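Macrophage receptor MARCO (Mus musculus, PDB 2OYA) serves as a macrophage scavenger receptor, apparently recognising ligands through a basic and an acidic cluster on its C-terminal scavenger receptor cysteine-rich domain. Local coordinates at residues G16-Y21 with A97-S102; G27-D32 with I64-V69. All blocks are in the same frame, centred on the assembly; numbering follows the deposited sequence. Where two conformers were deposited one is given.

Contact 1 (G16-Y21 with A97-S102); sequences GRAEVY and AGVECS
Gly16 and Val99 exchange two backbone hydrogen bonds: Gly16 N donates to Val99 O at 3.0 Å, and Val99 N to Gly16 O at 2.9 Å. The reciprocal pattern identifies an antiparallel hydrogen-bonded pair. The next pair, Arg17 with Gly98, is non-hydrogen-bonded, and the CA atoms of Arg17 and Gly98 are 4.0 Å apart. Beyond it, Ala18 N donates to Ala97 O over 3.0 Å.

Apolar contact is slight: the methyl of Ala18 meets one branch of Val99, with Ala18 CB 4.0 Å from Val99 CG1. Separately, Arg17 CG makes a van der Waals approach to Ala97 O at 3.6 Å.

A salt bridge within 16-21 joins Arg17 to Glu19. Arg17 runs extended to CD and then bends (chi3 58°), which turns its guanidinium back to Glu19. Arg17 NE and NH2 grip the single oxygen Glu19 OE1 side-on, in the guanidinium plane, NE at 2.8 Å; NH1 bonds Gly58 O.

In this scavenger receptor cysteine-rich fold, strand 98-101 is the middle strand of the antiparallel sheet between 14-15 and 51-54, whereas 17-22 edges the mixed sheet, so the chain's corner at Gly16 joins the two. Helix 36-45 covers the apolar side, with Phe42 touching both Ala18 and Val99.

Contact 2 (G27-D32 with I64-V69); sequences GTICDD and IWLDNV
Thr28 O receives two backbone donors from the facing strand, Trp65 N at 2.8 Å and, weakly, Leu66 N at 3.3 Å. Two residues further on, Cys30 N donates to Leu66 O over 2.8 Å. The Ile29 and Leu66 side chains run alongside each other in the same direction; CG2 of Ile29 is 4.0 Å from CB of Leu66, and the same Ile29 methyl also touches CG2 of Val69. On the opposite face Thr28 OG1 rests 3.4 Å from Ile64 CG1. The chi1 of Thr28 (63°) sets OG1 between the backbone N and the carbonyl carbon, and Asp96 supplies its hydrogen-bond partner. The CG2 branch of Ile64 packs instead on Cys30 CB.

Thr28 pairs with Ile64 but Ile29 with Leu66: this one-residue slip is a beta bulge in a parallel pairing, with Trp65 as the extra residue and Thr28 O shared by two amides. It lies in the mixed three-stranded sheet of the scavenger receptor cysteine-rich fold, where 25-29 is central and 64-66 an edge. The short strand segments cross at -52°.

Around this core, the indole of Trp65 brings CD1 to 3.4 Å from Gly27 CA, and its NE1 hydrogen-bonds to Glu25 O. Past the strands, a water donates to Cys30 O and Asp32 O and accepts from Val69 N, bridging the two departing loops. The Asp32 and Asp67 carboxylates also come close, but Asp32 has two conformers, so their separation is doubtful. Further out, Asn68 ND2 hydrogen-bonds to Asp33 OD2, and Cys30 SG, anti to its backbone N (chi1 -173°), forms the disulfide with Cys91.

The centres of the two contacts lie about 11 Å apart, and contact 2 is nested along the chain inside the loop that contact 1 closes: 16-21 leads to 27-32, then 64-69, and finally 97-102. Strands 17-22 and 25-29 are neighbours in the mixed sheet, so each contact supplies one of them. Contact 1 thus joins an early segment of the chain to its C-terminal one and couples the antiparallel sheet to the mixed one, whereas contact 2 adds the latter's far edge. Besides sharing the mixed sheet, the contacts touch directly: Val20 N lies 2.8 Å from Gly27 O and Ala97 N 2.7 Å from Ile29 O, both probable hydrogen bonds.

Contact 1 (G16-Y21 with A97-S102)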
loop_
_atom_site.group_PDB
_atom_site.type_symbol
_atom_site.label_atom_id
_atom_site.label_comp_id
_atom_site.label_asym_id
_atom_site.label_seq_id
_atom_site.Cartn_x
_atom_site.Cartn_y
_atom_site.Cartn_z
ATOM N N GLY A 16 -8.091 2.996 -3.265
ATOM C CA GLY A 16 -7.261 3.740 -4.207
ATOM C C GLY A 16 -5.914 3.072 -4.404
ATOM O O GLY A 16 -5.708 1.927 -3.977
ATOM N N ARG A 17 -4.999 3.780 -5.070
ATOM C CA ARG A 17 -3.660 3.227 -5.300
ATOM C C ARG A 17 -2.826 3.335 -4.017
ATOM O O ARG A 17 -2.831 4.382 -3.349
ATOM C CB ARG A 17 -2.989 3.960 -6.466
ATOM C CG ARG A 17 -1.574 3.527 -6.786
ATOM C CD ARG A 17 -1.045 4.304 -8.007
ATOM N NE ARG A 17 -1.080 5.751 -7.791
ATOM C CZ ARG A 17 -2.001 6.597 -8.271
ATOM N NH1 ARG A 17 -2.996 6.183 -9.057
ATOM N NH2 ARG A 17 -1.890 7.892 -7.988
ATOM N N ALA A 18 -2.106 2.258 -3.685
ATOM C CA ALA A 18 -1.223 2.238 -2.512
ATOM C C ALA A 18 0.110 2.919 -2.842
ATOM O O ALA A 18 0.827 2.489 -3.765
ATOM C CB ALA A 18 -0.984 0.791 -2.038
ATOM N N GLU A 19 0.441 3.966 -2.092
ATOM C CA GLU A 19 1.738 4.644 -2.278
ATOM C C GLU A 19 2.569 4.649 -1.014
ATOM O O GLU A 19 2.034 4.561 0.079
ATOM C CB GLU A 19 1.554 6.061 -2.843
ATOM C CG GLU A 19 0.930 6.024 -4.245
ATOM C CD GLU A 19 0.908 7.364 -4.954
ATOM O OE1 GLU A 19 0.451 7.379 -6.120
ATOM O OE2 GLU A 19 1.359 8.386 -4.371
ATOM N N VAL A 20 3.890 4.726 -1.184
ATOM C CA VAL A 20 4.831 4.593 -0.084
ATOM C C VAL A 20 5.893 5.682 -0.239
ATOM O O VAL A 20 6.260 6.032 -1.358
ATOM C CB VAL A 20 5.456 3.153 -0.037
ATOM C CG1 VAL A 20 6.271 2.839 -1.306
ATOM C CG2 VAL A 20 6.296 2.949 1.189
ATOM N N TYR A 21 6.331 6.237 0.892
ATOM C CA TYR A 21 7.294 7.334 0.907
ATOM C C TYR A 21 8.683 6.785 1.257
ATOM O O TYR A 21 8.915 6.291 2.378
ATOM C CB TYR A 21 6.845 8.398 1.920
ATOM C CG TYR A 21 7.581 9.708 1.793
ATOM C CD1 TYR A 21 7.254 10.630 0.782
ATOM C CD2 TYR A 21 8.602 10.037 2.680
ATOM C CE1 TYR A 21 7.942 11.845 0.668
ATOM C CE2 TYR A 21 9.288 11.252 2.575
ATOM C CZ TYR A 21 8.950 12.147 1.580
ATOM O OH TYR A 21 9.635 13.353 1.470
ATOM N N ALA A 97 -0.346 -1.355 -7.634
ATOM C CA ALA A 97 -1.253 -2.032 -6.729
ATOM C C ALA A 97 -2.176 -1.027 -6.039
ATOM O O ALA A 97 -1.779 0.101 -5.736
ATOM C CB ALA A 97 -0.451 -2.802 -5.686
ATOM N N GLY A 98 -3.409 -1.446 -5.792
ATOM C CA GLY A 98 -4.328 -0.666 -4.975
ATOM C C GLY A 98 -4.817 -1.441 -3.754
ATOM O O GLY A 98 -4.500 -2.624 -3.569
ATOM N N VAL A 99 -5.593 -0.752 -2.934
ATOM C CA VAL A 99 -6.145 -1.331 -1.716
ATOM C C VAL A 99 -7.569 -0.837 -1.530
ATOM O O VAL A 99 -7.907 0.280 -1.950
ATOM C CB VAL A 99 -5.313 -0.944 -0.444
ATOM C CG1 VAL A 99 -3.916 -1.544 -0.507
ATOM C CG2 VAL A 99 -5.255 0.581 -0.238
ATOM N N GLU A 100 -8.396 -1.677 -0.906
ATOM C CA GLU A 100 -9.654 -1.252 -0.300
ATOM C C GLU A 100 -9.465 -1.494 1.208
ATOM O O GLU A 100 -9.434 -2.640 1.658
ATOM C CB GLU A 100 -10.841 -2.081 -0.822
ATOM C CG GLU A 100 -12.195 -1.609 -0.254
ATOM C CD GLU A 100 -13.331 -2.587 -0.523
ATOM O OE1 GLU A 100 -14.159 -2.307 -1.407
ATOM O OE2 GLU A 100 -13.375 -3.645 0.140
ATOM N N CYS A 101 -9.264 -0.415 1.961
ATOM C CA CYS A 101 -9.106 -0.500 3.410
ATOM C C CYS A 101 -10.437 -0.298 4.083
ATOM O O CYS A 101 -11.236 0.517 3.638
ATOM C CB CYS A 101 -8.154 0.585 3.928
ATOM S SG CYS A 101 -6.497 0.592 3.206
ATOM N N SER A 102 -10.662 -1.019 5.179
ATOM C CA SER A 102 -11.885 -0.850 5.971
ATOM C C SER A 102 -11.616 -1.205 7.426
ATOM O O SER A 102 -10.579 -1.795 7.732
ATOM C CB SER A 102 -13.020 -1.707 5.395
ATOM O OG SER A 102 -12.720 -3.080 5.541
ATOM O OXT SER A 102 -12.422 -0.898 8.315
HETATM O O HOH W 1 0.787 1.437 -6.080
#

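Contact 2 (G27-D32 with I64-V69)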
loop_
_atom_site.group_PDB
_atom_site.type_symbol
_atom_site.label_atom_id
_atom_site.label_comp_id
_atom_site.label_asym_id
_atom_site.label_seq_id
_atom_site.Cartn_x
_atom_site.Cartn_y
_atom_site.Cartn_z
ATOM N N GLY A 27 6.249 7.040 -4.025
ATOM C CA GLY A 27 6.300 6.095 -5.130
ATOM C C GLY A 27 5.257 5.010 -4.933
ATOM O O GLY A 27 4.559 4.970 -3.919
ATOM N N THR A 28 5.175 4.117 -5.907
ATOM C CA THR A 28 4.086 3.164 -5.976
ATOM C C THR A 28 4.579 1.728 -5.694
ATOM O O THR A 28 5.770 1.484 -5.432
ATOM C CB THR A 28 3.392 3.239 -7.350
ATOM O OG1 THR A 28 4.329 2.869 -8.374
ATOM C CG2 THR A 28 2.827 4.669 -7.612
ATOM N N ILE A 29 3.640 0.790 -5.722
ATOM C CA ILE A 29 3.916 -0.601 -5.377
ATOM C C ILE A 29 3.457 -1.461 -6.557
ATOM O O ILE A 29 2.272 -1.443 -6.916
ATOM C CB ILE A 29 3.123 -1.005 -4.121
ATOM C CG1 ILE A 29 3.530 -0.113 -2.924
ATOM C CG2 ILE A 29 3.334 -2.503 -3.801
ATOM C CD1 ILE A 29 2.688 -0.339 -1.646
ATOM N N CYS A 30 4.375 -2.193 -7.174
ATOM C CA CYS A 30 3.968 -3.114 -8.232
ATOM C C CYS A 30 3.055 -4.220 -7.685
ATOM O O CYS A 30 3.250 -4.692 -6.554
ATOM C CB CYS A 30 5.197 -3.705 -8.930
ATOM S SG CYS A 30 4.727 -4.699 -10.365
ATOM N N ASP A 31 2.063 -4.637 -8.471
ATOM C CA ASP A 31 1.089 -5.609 -7.961
ATOM C C ASP A 31 1.566 -7.086 -7.993
ATOM O O ASP A 31 0.797 -7.997 -7.641
ATOM C CB ASP A 31 -0.268 -5.441 -8.620
ATOM C CG ASP A 31 -0.289 -5.933 -10.073
ATOM O OD1 ASP A 31 0.759 -6.409 -10.568
ATOM O OD2 ASP A 31 -1.374 -5.852 -10.703
ATOM N N ASP A 32 2.821 -7.309 -8.403
ATOM C CA ASP A 32 3.391 -8.664 -8.413
ATOM C C ASP A 32 3.326 -9.238 -7.000
ATOM O O ASP A 32 3.946 -8.687 -6.091
ATOM C CB ASP A 32 4.864 -8.655 -8.851
ATOM C CG ASP A 32 5.075 -8.226 -10.298
ATOM O OD1 ASP A 32 4.135 -8.295 -11.126
ATOM O OD2 ASP A 32 6.228 -7.834 -10.607
ATOM N N ILE A 64 8.605 3.424 -8.802
ATOM C CA ILE A 64 7.907 2.256 -8.272
ATOM C C ILE A 64 8.833 1.739 -7.170
ATOM O O ILE A 64 9.905 1.212 -7.445
ATOM C CB ILE A 64 7.617 1.198 -9.367
ATOM C CG1 ILE A 64 6.724 1.811 -10.472
ATOM C CG2 ILE A 64 6.939 -0.054 -8.756
ATOM C CD1 ILE A 64 6.665 0.987 -11.761
ATOM N N TRP A 65 8.456 1.947 -5.915
ATOM C CA TRP A 65 9.380 1.598 -4.827
ATOM C C TRP A 65 9.409 0.130 -4.409
ATOM O O TRP A 65 10.445 -0.355 -3.950
ATOM C CB TRP A 65 9.107 2.433 -3.584
ATOM C CG TRP A 65 9.550 3.877 -3.646
ATOM C CD1 TRP A 65 8.843 4.952 -3.233
ATOM C CD2 TRP A 65 10.817 4.381 -4.119
ATOM N NE1 TRP A 65 9.576 6.107 -3.415
ATOM C CE2 TRP A 65 10.793 5.783 -3.949
ATOM C CE3 TRP A 65 11.964 3.778 -4.657
ATOM C CZ2 TRP A 65 11.861 6.604 -4.325
ATOM C CZ3 TRP A 65 13.042 4.602 -5.021
ATOM C CH2 TRP A 65 12.976 5.997 -4.849
ATOM N N LEU A 66 8.266 -0.541 -4.490
ATOM C CA LEU A 66 8.134 -1.922 -3.996
ATOM C C LEU A 66 7.622 -2.890 -5.058
ATOM O O LEU A 66 6.836 -2.514 -5.929
ATOM C CB LEU A 66 7.208 -1.970 -2.780
ATOM C CG LEU A 66 7.684 -1.265 -1.507
ATOM C CD1 LEU A 66 6.579 -1.322 -0.453
ATOM C CD2 LEU A 66 8.998 -1.881 -0.996
ATOM N N ASP A 67 8.095 -4.131 -4.980
ATOM C CA ASP A 67 7.681 -5.202 -5.885
ATOM C C ASP A 67 7.841 -6.518 -5.115
ATOM O O ASP A 67 8.656 -6.611 -4.177
ATOM C CB ASP A 67 8.558 -5.193 -7.151
ATOM C CG ASP A 67 8.047 -6.113 -8.246
ATOM O OD1 ASP A 67 6.894 -6.559 -8.169
ATOM O OD2 ASP A 67 8.801 -6.346 -9.229
ATOM N N ASN A 68 7.036 -7.509 -5.488
ATOM C CA ASN A 68 7.037 -8.824 -4.838
ATOM C C ASN A 68 6.931 -8.738 -3.323
ATOM O O ASN A 68 7.652 -9.427 -2.598
ATOM C CB ASN A 68 8.264 -9.640 -5.276
ATOM C CG ASN A 68 8.371 -9.734 -6.777
ATOM O OD1 ASN A 68 9.292 -9.181 -7.382
ATOM N ND2 ASN A 68 7.385 -10.369 -7.399
ATOM N N VAL A 69 6.014 -7.881 -2.852
ATOM C CA VAL A 69 5.746 -7.798 -1.421
ATOM C C VAL A 69 5.106 -9.111 -0.954
ATOM O O VAL A 69 4.124 -9.577 -1.545
ATOM C CB VAL A 69 4.842 -6.596 -1.080
ATOM C CG1 VAL A 69 4.634 -6.479 0.438
ATOM C CG2 VAL A 69 5.445 -5.292 -1.646
HETATM O O HOH W 2 3.879 -6.559 -4.435
#